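PDB 6GRF: cysteine-rich repeat secretory protein 15, which probably modulates cell-to-cell trafficking at plasmodesmata, as a membrane protein with a tandem DUF26 ectodomain. Local coordinates for residues T22-N27 with Y94-S99; F44-V49 with D113-P118. One frame throughout, in Å; residues are numbered along the deposited sequence.

Contact 1. Residues T22-N27 with Y94-S99; sequences TPFESN and YSYGAS
Phe24 and Tyr96 form the tight part of this contact. The pair is edge-to-face, with ring centroids 4.8 Å apart and planes at 63°. Tyr96 brings an edge: its CD2 sits over the centre of the Phe24 face, 3.6 Å above the plane. CE2 follows it and lies 3.8 Å from Phe24 CG. Phe24 is in the first turn of helix 23-39, just after Thr22 at the N-cap. Its CG is anti to the backbone N (chi1 -180°), and this carries the ring off the helix toward residues 94-96. The far end of the ring meets backbone: Phe24 CZ is 3.4 Å from Tyr96 O. Tyr18, Val62 and Thr111 also pack on Phe24, which is buried.

The other side is looser. The extended side chain of Glu25 brings OE2 to 4.1 Å from Tyr94 CE1. The carboxylate and the ring are turned 52° apart, and no hydrogen bond joins them. Glu25 OE1 is instead bonded to the backbone N of Asn21. Tyr94 is exposed to solvent, although its ring also makes an edge-to-face pair with Tyr18.

No hydrogen bond crosses between residues 22-27 and 94-99. Tyr96 O is buried by the contact and has no polar partner in the model; its near neighbour here is Phe24 CZ. The cohesion is therefore aromatic and dispersive. The start of the helix is held to the run into strand 98-102 by ring packing, with charge kept at the solvent side.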
loop_
_atom_site.group_PDB
_atom_site.type_symbol
_atom_site.label_atom_id
_atom_site.label_comp_id
_atom_site.label_asym_id
_atom_site.label_seq_id
_atom_site.Cartn_x
_atom_site.Cartn_y
_atom_site.Cartn_z
ATOM N N THR A 22 23.562 5.902 -15.407
ATOM C CA THR A 22 23.171 7.270 -15.164
ATOM C C THR A 22 23.130 7.499 -13.658
ATOM O O THR A 22 23.015 6.554 -12.884
ATOM C CB THR A 22 21.832 7.587 -15.842
ATOM O OG1 THR A 22 20.848 6.652 -15.388
ATOM C CG2 THR A 22 21.937 7.558 -17.353
ATOM N N PRO A 23 23.290 8.755 -13.195
ATOM C CA PRO A 23 23.087 9.084 -11.785
ATOM C C PRO A 23 21.763 8.572 -11.192
ATOM O O PRO A 23 21.746 8.154 -10.048
ATOM C CB PRO A 23 23.130 10.618 -11.788
ATOM C CG PRO A 23 24.077 10.947 -12.926
ATOM C CD PRO A 23 23.780 9.902 -13.979
ATOM N N PHE A 24 20.680 8.586 -11.974
ATOM C CA PHE A 24 19.418 8.083 -11.479
ATOM C C PHE A 24 19.522 6.586 -11.146
ATOM O O PHE A 24 19.012 6.162 -10.106
ATOM C CB PHE A 24 18.258 8.345 -12.436
ATOM C CG PHE A 24 16.965 7.810 -11.875
ATOM C CD1 PHE A 24 16.551 6.514 -12.156
ATOM C CD2 PHE A 24 16.212 8.562 -10.990
ATOM C CE1 PHE A 24 15.381 6.009 -11.606
ATOM C CE2 PHE A 24 15.040 8.058 -10.444
ATOM C CZ PHE A 24 14.627 6.780 -10.750
ATOM N N GLU A 25 20.158 5.786 -12.013
ATOM C CA GLU A 25 20.314 4.355 -11.733
ATOM C C GLU A 25 21.031 4.185 -10.386
ATOM O O GLU A 25 20.611 3.376 -9.558
ATOM C CB GLU A 25 21.065 3.617 -12.847
ATOM C CG GLU A 25 21.111 2.106 -12.639
ATOM C CD GLU A 25 21.727 1.269 -13.754
ATOM O OE1 GLU A 25 22.718 1.721 -14.355
ATOM O OE2 GLU A 25 21.224 0.149 -14.009
ATOM N N SER A 26 22.111 4.948 -10.180
ATOM C CA SER A 26 22.896 4.928 -8.933
ATOM C C SER A 26 22.021 5.306 -7.735
ATOM O O SER A 26 22.110 4.695 -6.671
ATOM C CB SER A 26 24.079 5.862 -9.014
ATOM O OG SER A 26 25.000 5.414 -9.989
ATOM N N ASN A 27 21.207 6.348 -7.918
ATOM C CA ASN A 27 20.379 6.904 -6.852
ATOM C C ASN A 27 19.300 5.880 -6.453
ATOM O O ASN A 27 18.994 5.710 -5.266
ATOM C CB ASN A 27 19.810 8.269 -7.256
ATOM C CG ASN A 27 20.858 9.369 -7.245
ATOM O OD1 ASN A 27 21.922 9.202 -6.660
ATOM N ND2 ASN A 27 20.546 10.500 -7.857
ATOM N N TYR A 94 13.466 -0.758 -15.695
ATOM C CA TYR A 94 14.161 0.498 -15.964
ATOM C C TYR A 94 13.193 1.669 -15.817
ATOM O O TYR A 94 13.250 2.612 -16.581
ATOM C CB TYR A 94 14.806 0.451 -17.350
ATOM C CG TYR A 94 16.057 -0.385 -17.398
ATOM C CD1 TYR A 94 17.246 0.091 -16.872
ATOM C CD2 TYR A 94 16.046 -1.664 -17.925
ATOM C CE1 TYR A 94 18.400 -0.672 -16.885
ATOM C CE2 TYR A 94 17.197 -2.436 -17.961
ATOM C CZ TYR A 94 18.377 -1.941 -17.433
ATOM O OH TYR A 94 19.513 -2.697 -17.457
ATOM N N SER A 95 12.320 1.586 -14.808
ATOM C CA SER A 95 11.289 2.573 -14.584
ATOM C C SER A 95 11.825 3.684 -13.681
ATOM O O SER A 95 12.548 3.415 -12.719
ATOM C CB SER A 95 10.059 1.937 -14.006
ATOM O OG SER A 95 9.527 0.988 -14.920
ATOM N N TYR A 96 11.465 4.925 -14.026
ATOM C CA TYR A 96 11.736 6.101 -13.201
ATOM C C TYR A 96 10.876 6.063 -11.938
ATOM O O TYR A 96 11.229 6.657 -10.938
ATOM C CB TYR A 96 11.467 7.396 -13.976
ATOM C CG TYR A 96 12.631 7.889 -14.798
ATOM C CD1 TYR A 96 12.560 7.963 -16.180
ATOM C CD2 TYR A 96 13.817 8.271 -14.193
ATOM C CE1 TYR A 96 13.627 8.415 -16.937
ATOM C CE2 TYR A 96 14.894 8.725 -14.933
ATOM C CZ TYR A 96 14.797 8.797 -16.311
ATOM O OH TYR A 96 15.858 9.237 -17.044
ATOM N N GLY A 97 9.726 5.386 -12.024
ATOM C CA GLY A 97 8.807 5.225 -10.919
ATOM C C GLY A 97 8.219 3.825 -10.896
ATOM O O GLY A 97 8.014 3.208 -11.953
ATOM N N ALA A 98 7.972 3.316 -9.687
ATOM C CA ALA A 98 7.457 1.972 -9.496
ATOM C C ALA A 98 6.833 1.853 -8.108
ATOM O O ALA A 98 7.263 2.510 -7.150
ATOM C CB ALA A 98 8.554 0.950 -9.669
ATOM N N SER A 99 5.812 1.005 -8.016
ATOM C CA SER A 99 5.256 0.624 -6.733
ATOM C C SER A 99 4.906 -0.868 -6.763
ATOM O O SER A 99 4.653 -1.444 -7.826
ATOM C CB SER A 99 4.081 1.485 -6.381
ATOM O OG SER A 99 3.036 1.285 -7.310
#

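Contact 2. Residues F44-V49 with D113-P118; sequences FNSFAV and DFLGKP
A type II beta turn, Phe114 to Lys117, lies in the connection between the two antiparallel sheets of the tandem ectodomain. Leu115, the second residue of the turn, reaches back to the edge strand 44-49 of the first sheet. Its isobutyl group straddles the hydroxyl of Ser46. Ser46 OG is 3.1 Å from Leu115 CD1 and 3.2 Å from Leu115 CD2. This is tight van der Waals contact with both methyls, closer than usual, and not a hydrogen bond. CD1 also comes within 3.5 Å of Phe47 O on the same strand. Leu115 CG is anti to its own carbonyl carbon (chi1 -71°), which directs the branch to the strand, and chi2 (177°) sets the two methyls on it. The Ser46 side chain points toward the turn, whereas the Phe47 ring is on the other side of the strand and packs on helix 23-39.

No hydrogen bond joins the two segments. Each has local bonds, and strand 44-49 is also paired with strand 62-68. In the turn, Asp113 OD1 accepts from Leu115 N at 3.2 Å, forming an Asx turn. The donor comes on the anti side of the carboxylate, 26° out of its plane. The backbone bond closing the beta turn, Lys117 N to Phe114 O, is weak at 3.3 Å. Gly116 has positive phi, as suits the third position of a type II turn. On the strand, Ser46 N donates to Asn45 OD1 at 2.9 Å.

The turn also grips the second domain: Gly116 N bonds Asp173 OD2, and Lys117 O bonds Gln206 NE2. Phe114 makes a cation-pi contact with Arg108 of the first sheet. This is a small surface contact at an interdomain linker, with an Asx turn leading into a type II turn between two DUF26 domains.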
loop_
_atom_site.group_PDB
_atom_site.type_symbol
_atom_site.label_atom_id
_atom_site.label_comp_id
_atom_site.label_asym_id
_atom_site.label_seq_id
_atom_site.Cartn_x
_atom_site.Cartn_y
_atom_site.Cartn_z
ATOM N N PHE A 44 8.223 1.434 8.759
ATOM C CA PHE A 44 8.029 2.467 7.756
ATOM C C PHE A 44 9.243 3.401 7.745
ATOM O O PHE A 44 9.794 3.722 8.782
ATOM C CB PHE A 44 6.769 3.294 8.043
ATOM C CG PHE A 44 6.794 4.636 7.352
ATOM C CD1 PHE A 44 6.468 4.747 6.012
ATOM C CD2 PHE A 44 7.244 5.768 8.011
ATOM C CE1 PHE A 44 6.561 5.966 5.355
ATOM C CE2 PHE A 44 7.320 6.987 7.352
ATOM C CZ PHE A 44 6.986 7.082 6.023
ATOM N N ASN A 45 9.650 3.840 6.554
ATOM C CA ASN A 45 10.593 4.937 6.455
ATOM C C ASN A 45 10.478 5.592 5.074
ATOM O O ASN A 45 9.991 5.008 4.110
ATOM C CB ASN A 45 12.023 4.509 6.786
ATOM C CG ASN A 45 12.771 5.562 7.576
ATOM O OD1 ASN A 45 12.355 6.710 7.624
ATOM N ND2 ASN A 45 13.875 5.195 8.204
ATOM N N SER A 46 10.965 6.828 5.038
ATOM C CA SER A 46 10.899 7.764 3.944
ATOM C C SER A 46 12.337 8.103 3.512
ATOM O O SER A 46 13.185 8.180 4.366
ATOM C CB SER A 46 10.214 8.994 4.440
ATOM O OG SER A 46 9.585 9.650 3.372
ATOM N N PHE A 47 12.586 8.316 2.213
ATOM C CA PHE A 47 13.927 8.610 1.726
ATOM C C PHE A 47 13.898 9.614 0.570
ATOM O O PHE A 47 12.994 9.628 -0.230
ATOM C CB PHE A 47 14.630 7.343 1.249
ATOM C CG PHE A 47 14.681 6.246 2.272
ATOM C CD1 PHE A 47 15.777 6.101 3.103
ATOM C CD2 PHE A 47 13.624 5.360 2.401
ATOM C CE1 PHE A 47 15.813 5.082 4.045
ATOM C CE2 PHE A 47 13.666 4.341 3.338
ATOM C CZ PHE A 47 14.763 4.200 4.153
ATOM N N ALA A 48 14.942 10.447 0.513
ATOM C CA ALA A 48 15.267 11.233 -0.661
ATOM C C ALA A 48 16.765 11.053 -0.938
ATOM O O ALA A 48 17.568 11.222 -0.032
ATOM C CB ALA A 48 14.913 12.679 -0.432
ATOM N N VAL A 49 17.104 10.616 -2.150
ATOM C CA VAL A 49 18.490 10.571 -2.595
ATOM C C VAL A 49 18.638 11.522 -3.780
ATOM O O VAL A 49 18.001 11.328 -4.801
ATOM C CB VAL A 49 18.946 9.160 -3.005
ATOM C CG1 VAL A 49 20.407 9.174 -3.432
ATOM C CG2 VAL A 49 18.716 8.140 -1.903
ATOM N N ASP A 113 8.646 14.354 -5.870
ATOM C CA ASP A 113 8.581 14.329 -4.442
ATOM C C ASP A 113 7.111 14.227 -4.032
ATOM O O ASP A 113 6.439 15.232 -3.893
ATOM C CB ASP A 113 9.239 15.565 -3.837
ATOM C CG ASP A 113 9.180 15.601 -2.320
ATOM O OD1 ASP A 113 8.719 14.614 -1.726
ATOM O OD2 ASP A 113 9.591 16.622 -1.751
ATOM N N PHE A 114 6.651 12.995 -3.822
ATOM C CA PHE A 114 5.269 12.696 -3.437
ATOM C C PHE A 114 5.139 12.530 -1.914
ATOM O O PHE A 114 4.022 12.337 -1.409
ATOM C CB PHE A 114 4.821 11.405 -4.120
ATOM C CG PHE A 114 5.483 10.172 -3.558
ATOM C CD1 PHE A 114 6.695 9.727 -4.061
ATOM C CD2 PHE A 114 4.904 9.462 -2.517
ATOM C CE1 PHE A 114 7.303 8.592 -3.546
ATOM C CE2 PHE A 114 5.520 8.339 -1.991
ATOM C CZ PHE A 114 6.719 7.902 -2.510
ATOM N N LEU A 115 6.267 12.572 -1.190
ATOM C CA LEU A 115 6.313 12.223 0.234
ATOM C C LEU A 115 5.462 13.210 1.040
ATOM O O LEU A 115 5.646 14.400 0.934
ATOM C CB LEU A 115 7.762 12.232 0.725
ATOM C CG LEU A 115 8.633 11.092 0.207
ATOM C CD1 LEU A 115 10.070 11.240 0.704
ATOM C CD2 LEU A 115 8.055 9.747 0.614
ATOM N N GLY A 116 4.507 12.685 1.817
ATOM C CA GLY A 116 3.724 13.486 2.761
ATOM C C GLY A 116 2.460 14.085 2.166
ATOM O O GLY A 116 1.622 14.588 2.908
ATOM N N LYS A 117 2.313 14.055 0.834
ATOM C CA LYS A 117 1.210 14.752 0.165
ATOM C C LYS A 117 0.017 13.808 0.054
ATOM O O LYS A 117 0.184 12.641 -0.295
ATOM C CB LYS A 117 1.601 15.239 -1.232
ATOM C CG LYS A 117 2.605 16.387 -1.292
ATOM C CD LYS A 117 3.104 16.628 -2.711
ATOM C CE LYS A 117 3.895 17.907 -2.882
ATOM N NZ LYS A 117 5.207 17.829 -2.199
ATOM N N PRO A 118 -1.218 14.295 0.311
ATOM C CA PRO A 118 -2.413 13.463 0.179
ATOM C C PRO A 118 -2.593 13.023 -1.280
ATOM O O PRO A 118 -2.308 13.798 -2.203
ATOM C CB PRO A 118 -3.600 14.334 0.622
ATOM C CG PRO A 118 -3.044 15.728 0.838
ATOM C CD PRO A 118 -1.534 15.676 0.694
#

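How the contacts relate
From the N terminus, the chain passes residues 22-27 at the start of helix 23-39, then strand 44-49. It continues through strand 62-68 and helix 74-91 to residues 94-99, where contact 1 closes its loop. Strands 98-102 and 105-110 follow, and contact 2 then closes on residues 113-118. The segments alternate, so the two loops cross rather than nest. Both contacts reach the first five-stranded sheet. Contact 1 ties the helix start to the approach to strand 98-102; contact 2 ties edge strand 44-49 to the linker into the second domain. Their centres are about 16 Å apart. They meet where Asn27 OD1 packs 3.6 Å from Val49 CG1.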